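Local coordinates for protein chorismate synthase (Aquifex aeolicus, PDB 1Q1L) that probably catalyses the anti-1,4-elimination of phosphate and a hydrogen from 5-enolpyruvylshikimate-3-phosphate to give chorismate, with reduced FMN as cofactor, at residues R145-G149 / A365-I369; E39-E43 / A150-K154. The contacts are given in a common frame with arbitrary orientation. Numbering follows the deposited sequence.

Interaction 1: R145-G149 / A365-I369; sequences RVAVG and AMLAI
This is a buried helix-helix contact near the centre of the chain. It joins helix 142-157 to helix 356-379. Both segments are regular alpha-helix, with Gly149 N hydrogen-bonded to Arg145 O at 2.9 Å and Ile369 N to Ala365 O at 3.1 Å. The segment axes approach to 8.3 Å and cross at +44°, with their N-to-C directions running broadly the same way. No hydrogen bond links the segments. Small residues set the spacing. Gly149 and Ala365 face each other with their CA atoms 4.2 Å apart. A CB on Gly149 would clash with that of Ala365, so the bare backbone of Gly149 lets the helices close up. Gly149 CA lies 3.9 Å from both Ala365 O and Ile369 CG1. Ala365 CB fits against the preceding turn, 3.7 Å from Val146 CA and 3.8 Å from Arg145 O. Ile369 (chi1 m, chi2 t) extends its CD1 to 3.8 Å from Val148 CG1 (chi1 t). On another flank, Met366, a selenomethionine, is coiled m, m, m and brings its SE to 3.6 Å from Arg145 CD. The SE sits at the edge of the guanidinium, near its plane. Arg145 is extended beyond chi1 (m, t, t). It forms a salt bridge with Glu141 and a hydrogen bond to Ser262. Trp248 of a second subunit packs on both Arg145 and Met366, so the contact reaches a subunit interface. Such a close helix crossing over Gly and Ala is consistent with the helical layer of the beta-alpha-beta sandwich of chorismate synthase.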
loop_
_atom_site.group_PDB
_atom_site.type_symbol
_atom_site.label_atom_id
_atom_site.label_comp_id
_atom_site.label_asym_id
_atom_site.label_seq_id
_atom_site.Cartn_x
_atom_site.Cartn_y
_atom_site.Cartn_z
ATOM N N ARG A 145 12.196 -14.105 -8.385
ATOM C CA ARG A 145 10.847 -13.861 -8.891
ATOM C C ARG A 145 10.225 -15.169 -9.340
ATOM O O ARG A 145 9.030 -15.401 -9.154
ATOM C CB ARG A 145 10.865 -12.907 -10.081
ATOM C CG ARG A 145 11.361 -11.509 -9.804
ATOM C CD ARG A 145 10.890 -10.602 -10.933
ATOM N NE ARG A 145 11.646 -9.362 -11.043
ATOM C CZ ARG A 145 11.289 -8.357 -11.834
ATOM N NH1 ARG A 145 10.186 -8.456 -12.573
ATOM N NH2 ARG A 145 12.026 -7.257 -11.889
ATOM N N VAL A 146 11.039 -16.026 -9.947
ATOM C CA VAL A 146 10.551 -17.315 -10.423
ATOM C C VAL A 146 10.176 -18.223 -9.252
ATOM O O VAL A 146 9.219 -18.991 -9.337
ATOM C CB VAL A 146 11.611 -18.001 -11.333
ATOM C CG1 VAL A 146 11.218 -19.441 -11.625
ATOM C CG2 VAL A 146 11.734 -17.229 -12.643
ATOM N N ALA A 147 10.917 -18.127 -8.154
ATOM C CA ALA A 147 10.627 -18.947 -6.974
ATOM C C ALA A 147 9.279 -18.538 -6.366
ATOM O O ALA A 147 8.458 -19.389 -6.012
ATOM C CB ALA A 147 11.753 -18.799 -5.937
ATOM N N VAL A 148 9.057 -17.234 -6.228
ATOM C CA VAL A 148 7.791 -16.746 -5.687
ATOM C C VAL A 148 6.678 -17.157 -6.644
ATOM O O VAL A 148 5.598 -17.587 -6.220
ATOM C CB VAL A 148 7.796 -15.203 -5.536
ATOM C CG1 VAL A 148 6.380 -14.689 -5.271
ATOM C CG2 VAL A 148 8.723 -14.794 -4.382
ATOM N N GLY A 149 6.955 -17.030 -7.940
ATOM C CA GLY A 149 5.979 -17.399 -8.948
ATOM C C GLY A 149 5.657 -18.881 -8.949
ATOM O O GLY A 149 4.522 -19.280 -9.228
ATOM N N ALA A 365 6.174 -16.641 -14.447
ATOM C CA ALA A 365 6.195 -16.381 -13.011
ATOM C C ALA A 365 5.446 -15.092 -12.668
ATOM O O ALA A 365 4.656 -15.061 -11.729
ATOM C CB ALA A 365 7.637 -16.290 -12.532
HETATM N N MSE A 366 5.699 -14.032 -13.427
HETATM C CA MSE A 366 5.045 -12.745 -13.179
HETATM C C MSE A 366 3.534 -12.824 -13.385
HETATM O O MSE A 366 2.757 -12.269 -12.600
HETATM C CB MSE A 366 5.649 -11.660 -14.077
HETATM C CG MSE A 366 7.123 -11.377 -13.796
HETATM SE SE MSE A 366 7.512 -11.119 -11.898
HETATM C CE MSE A 366 6.395 -9.579 -11.581
ATOM N N LEU A 367 3.115 -13.519 -14.436
ATOM C CA LEU A 367 1.699 -13.680 -14.714
ATOM C C LEU A 367 1.019 -14.496 -13.613
ATOM O O LEU A 367 -0.113 -14.214 -13.243
ATOM C CB LEU A 367 1.484 -14.368 -16.063
ATOM C CG LEU A 367 0.000 -14.567 -16.398
ATOM C CD1 LEU A 367 -0.698 -13.200 -16.422
ATOM C CD2 LEU A 367 -0.149 -15.268 -17.756
ATOM N N ALA A 368 1.706 -15.515 -13.102
ATOM C CA ALA A 368 1.141 -16.347 -12.049
ATOM C C ALA A 368 0.960 -15.537 -10.759
ATOM O O ALA A 368 0.004 -15.741 -10.013
ATOM C CB ALA A 368 2.044 -17.559 -11.793
ATOM N N ILE A 369 1.879 -14.615 -10.507
ATOM C CA ILE A 369 1.797 -13.784 -9.310
ATOM C C ILE A 369 0.605 -12.834 -9.404
ATOM O O ILE A 369 -0.172 -12.694 -8.457
ATOM C CB ILE A 369 3.097 -12.979 -9.119
ATOM C CG1 ILE A 369 4.248 -13.946 -8.797
ATOM C CG2 ILE A 369 2.939 -11.966 -7.968
ATOM C CD1 ILE A 369 5.597 -13.278 -8.677
#

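Interaction 2: E39-E43 / A150-K154; sequences EINHE and AVCKK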
loop_
_atom_site.group_PDB
_atom_site.type_symbol
_atom_site.label_atom_id
_atom_site.label_comp_id
_atom_site.label_asym_id
_atom_site.label_seq_id
_atom_site.Cartn_x
_atom_site.Cartn_y
_atom_site.Cartn_z
ATOM N N GLU A 39 8.973 -28.579 -6.569
ATOM C CA GLU A 39 8.103 -27.800 -7.444
ATOM C C GLU A 39 8.758 -26.451 -7.728
ATOM O O GLU A 39 8.711 -25.943 -8.850
ATOM C CB GLU A 39 6.745 -27.580 -6.782
ATOM C CG GLU A 39 5.872 -28.818 -6.741
ATOM C CD GLU A 39 4.685 -28.667 -5.810
ATOM O OE1 GLU A 39 3.590 -29.153 -6.167
ATOM O OE2 GLU A 39 4.851 -28.076 -4.718
ATOM N N ILE A 40 9.375 -25.876 -6.704
ATOM C CA ILE A 40 10.035 -24.591 -6.857
ATOM C C ILE A 40 11.296 -24.769 -7.689
ATOM O O ILE A 40 11.540 -24.013 -8.632
ATOM C CB ILE A 40 10.395 -23.983 -5.487
ATOM C CG1 ILE A 40 9.107 -23.732 -4.691
ATOM C CG2 ILE A 40 11.185 -22.694 -5.679
ATOM C CD1 ILE A 40 9.326 -23.100 -3.321
ATOM N N ASN A 41 12.088 -25.781 -7.348
ATOM C CA ASN A 41 13.318 -26.052 -8.076
ATOM C C ASN A 41 13.047 -26.313 -9.555
ATOM O O ASN A 41 13.820 -25.901 -10.419
ATOM C CB ASN A 41 14.049 -27.249 -7.460
ATOM C CG ASN A 41 14.475 -26.995 -6.023
ATOM O OD1 ASN A 41 14.744 -25.858 -5.635
ATOM N ND2 ASN A 41 14.556 -28.059 -5.233
ATOM N N HIS A 42 11.948 -26.992 -9.856
ATOM C CA HIS A 42 11.631 -27.268 -11.251
ATOM C C HIS A 42 11.571 -25.974 -12.063
ATOM O O HIS A 42 12.082 -25.913 -13.180
ATOM C CB HIS A 42 10.299 -27.995 -11.384
ATOM C CG HIS A 42 9.986 -28.398 -12.792
ATOM N ND1 HIS A 42 8.702 -28.462 -13.285
ATOM C CD2 HIS A 42 10.799 -28.750 -13.817
ATOM C CE1 HIS A 42 8.736 -28.833 -14.552
ATOM N NE2 HIS A 42 9.996 -29.014 -14.899
ATOM N N GLU A 43 10.942 -24.940 -11.506
ATOM C CA GLU A 43 10.842 -23.666 -12.213
ATOM C C GLU A 43 12.210 -22.990 -12.300
ATOM O O GLU A 43 12.550 -22.390 -13.319
ATOM C CB GLU A 43 9.841 -22.734 -11.520
ATOM C CG GLU A 43 8.395 -23.197 -11.586
ATOM C CD GLU A 43 7.890 -23.377 -13.009
ATOM O OE1 GLU A 43 8.251 -22.561 -13.882
ATOM O OE2 GLU A 43 7.118 -24.328 -13.255
ATOM N N ALA A 150 6.647 -19.711 -8.637
ATOM C CA ALA A 150 6.430 -21.156 -8.597
ATOM C C ALA A 150 5.376 -21.484 -7.550
ATOM O O ALA A 150 4.547 -22.377 -7.741
ATOM C CB ALA A 150 7.745 -21.886 -8.271
ATOM N N VAL A 151 5.401 -20.760 -6.435
ATOM C CA VAL A 151 4.424 -20.995 -5.376
ATOM C C VAL A 151 3.041 -20.573 -5.865
ATOM O O VAL A 151 2.049 -21.272 -5.656
ATOM C CB VAL A 151 4.789 -20.193 -4.089
ATOM C CG1 VAL A 151 3.765 -20.453 -2.994
ATOM C CG2 VAL A 151 6.177 -20.599 -3.609
ATOM N N CYS A 152 2.979 -19.427 -6.531
ATOM C CA CYS A 152 1.710 -18.927 -7.039
ATOM C C CYS A 152 1.129 -19.860 -8.093
ATOM O O CYS A 152 -0.087 -20.042 -8.163
ATOM C CB CYS A 152 1.898 -17.520 -7.594
ATOM S SG CYS A 152 2.400 -16.355 -6.306
ATOM N N LYS A 153 1.992 -20.459 -8.908
ATOM C CA LYS A 153 1.522 -21.401 -9.922
ATOM C C LYS A 153 0.892 -22.608 -9.236
ATOM O O LYS A 153 -0.166 -23.078 -9.644
ATOM C CB LYS A 153 2.670 -21.892 -10.801
ATOM C CG LYS A 153 3.166 -20.912 -11.844
ATOM C CD LYS A 153 4.141 -21.614 -12.782
ATOM C CE LYS A 153 4.663 -20.685 -13.860
ATOM N NZ LYS A 153 5.615 -21.390 -14.764
ATOM N N LYS A 154 1.550 -23.127 -8.203
ATOM C CA LYS A 154 1.004 -24.278 -7.489
ATOM C C LYS A 154 -0.379 -23.914 -6.965
ATOM O O LYS A 154 -1.333 -24.686 -7.086
ATOM C CB LYS A 154 1.916 -24.682 -6.327
ATOM C CG LYS A 154 1.451 -25.945 -5.608
ATOM C CD LYS A 154 1.280 -27.105 -6.598
ATOM C CE LYS A 154 0.620 -28.318 -5.946
ATOM N NZ LYS A 154 1.444 -28.880 -4.840
HETATM O O HOH W 1 8.066 -19.948 -14.282
#
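Ala150 has the most surface covered here, followed by Glu39 and Glu43, which are equal. All three point their CA-to-CB bonds at the opposite segment. Ala150 is the apolar centre. Its CB lies 3.6 Å from Glu43 CG, 3.8 Å from Ile40 CA and 4.2 Å from Glu39 O. A methyl group lets the backbones come close, and the CA atoms of Ile40 and Ala150 are 5.3 Å apart. Ile40 continues the apolar patch, with CD1 4.0 Å from Val151 CG2. The two glutamates lie one helical turn apart, and each reaches a lysine. Glu39 OE1 accepts a short 2.5 Å hydrogen bond from Lys154 NZ, part of a salt bridge. Glu43 OE1 and Lys153 NZ form the second salt bridge, at 3.0 Å. Water 1 bridges the same pair: it donates to Glu43 OE1 at 2.6 Å and accepts from Lys153 NZ at 2.9 Å. Both ends have stronger partners elsewhere, Arg46 for Glu43 and Glu364 for Lys153, so this pair belongs to a larger charge network. The contact therefore combines a small apolar core with partly exposed ion pairs. Segments 39-43 and 150-154 cross at 120°, their axes 9.4 Å apart at closest approach. Ile40 also touches Leu82 and Val151 touches Ile80, both on strand 80-85 of the four-stranded antiparallel sheet. Cys152 and Lys153 also touch helix 356-379, which places helix 142-157 between two helical neighbours.

How the interactions relate
Interactions 1 and 2 use consecutive segments of helix 142-157, and their centres are 8 Å apart. This helix packs on helix 356-379 in interaction 1 and on helix 37-48 in interaction 2. The contacts touch directly: Ala368 CB lies 3.5 Å from Lys153 CG, Val146 CG1 3.6 Å from Glu43 CB, and Ile369 CG1 3.9 Å from Cys152 SG. Residues predicted to bind NADP(+) and FMN lie nearby. The side chain of Arg47, predicted to bind NADP(+), is about 4 Å from that of Val146 and about 7 Å from that of Glu43. The side chain of Gln264, predicted to bind FMN, is about 6 Å from that of Arg145.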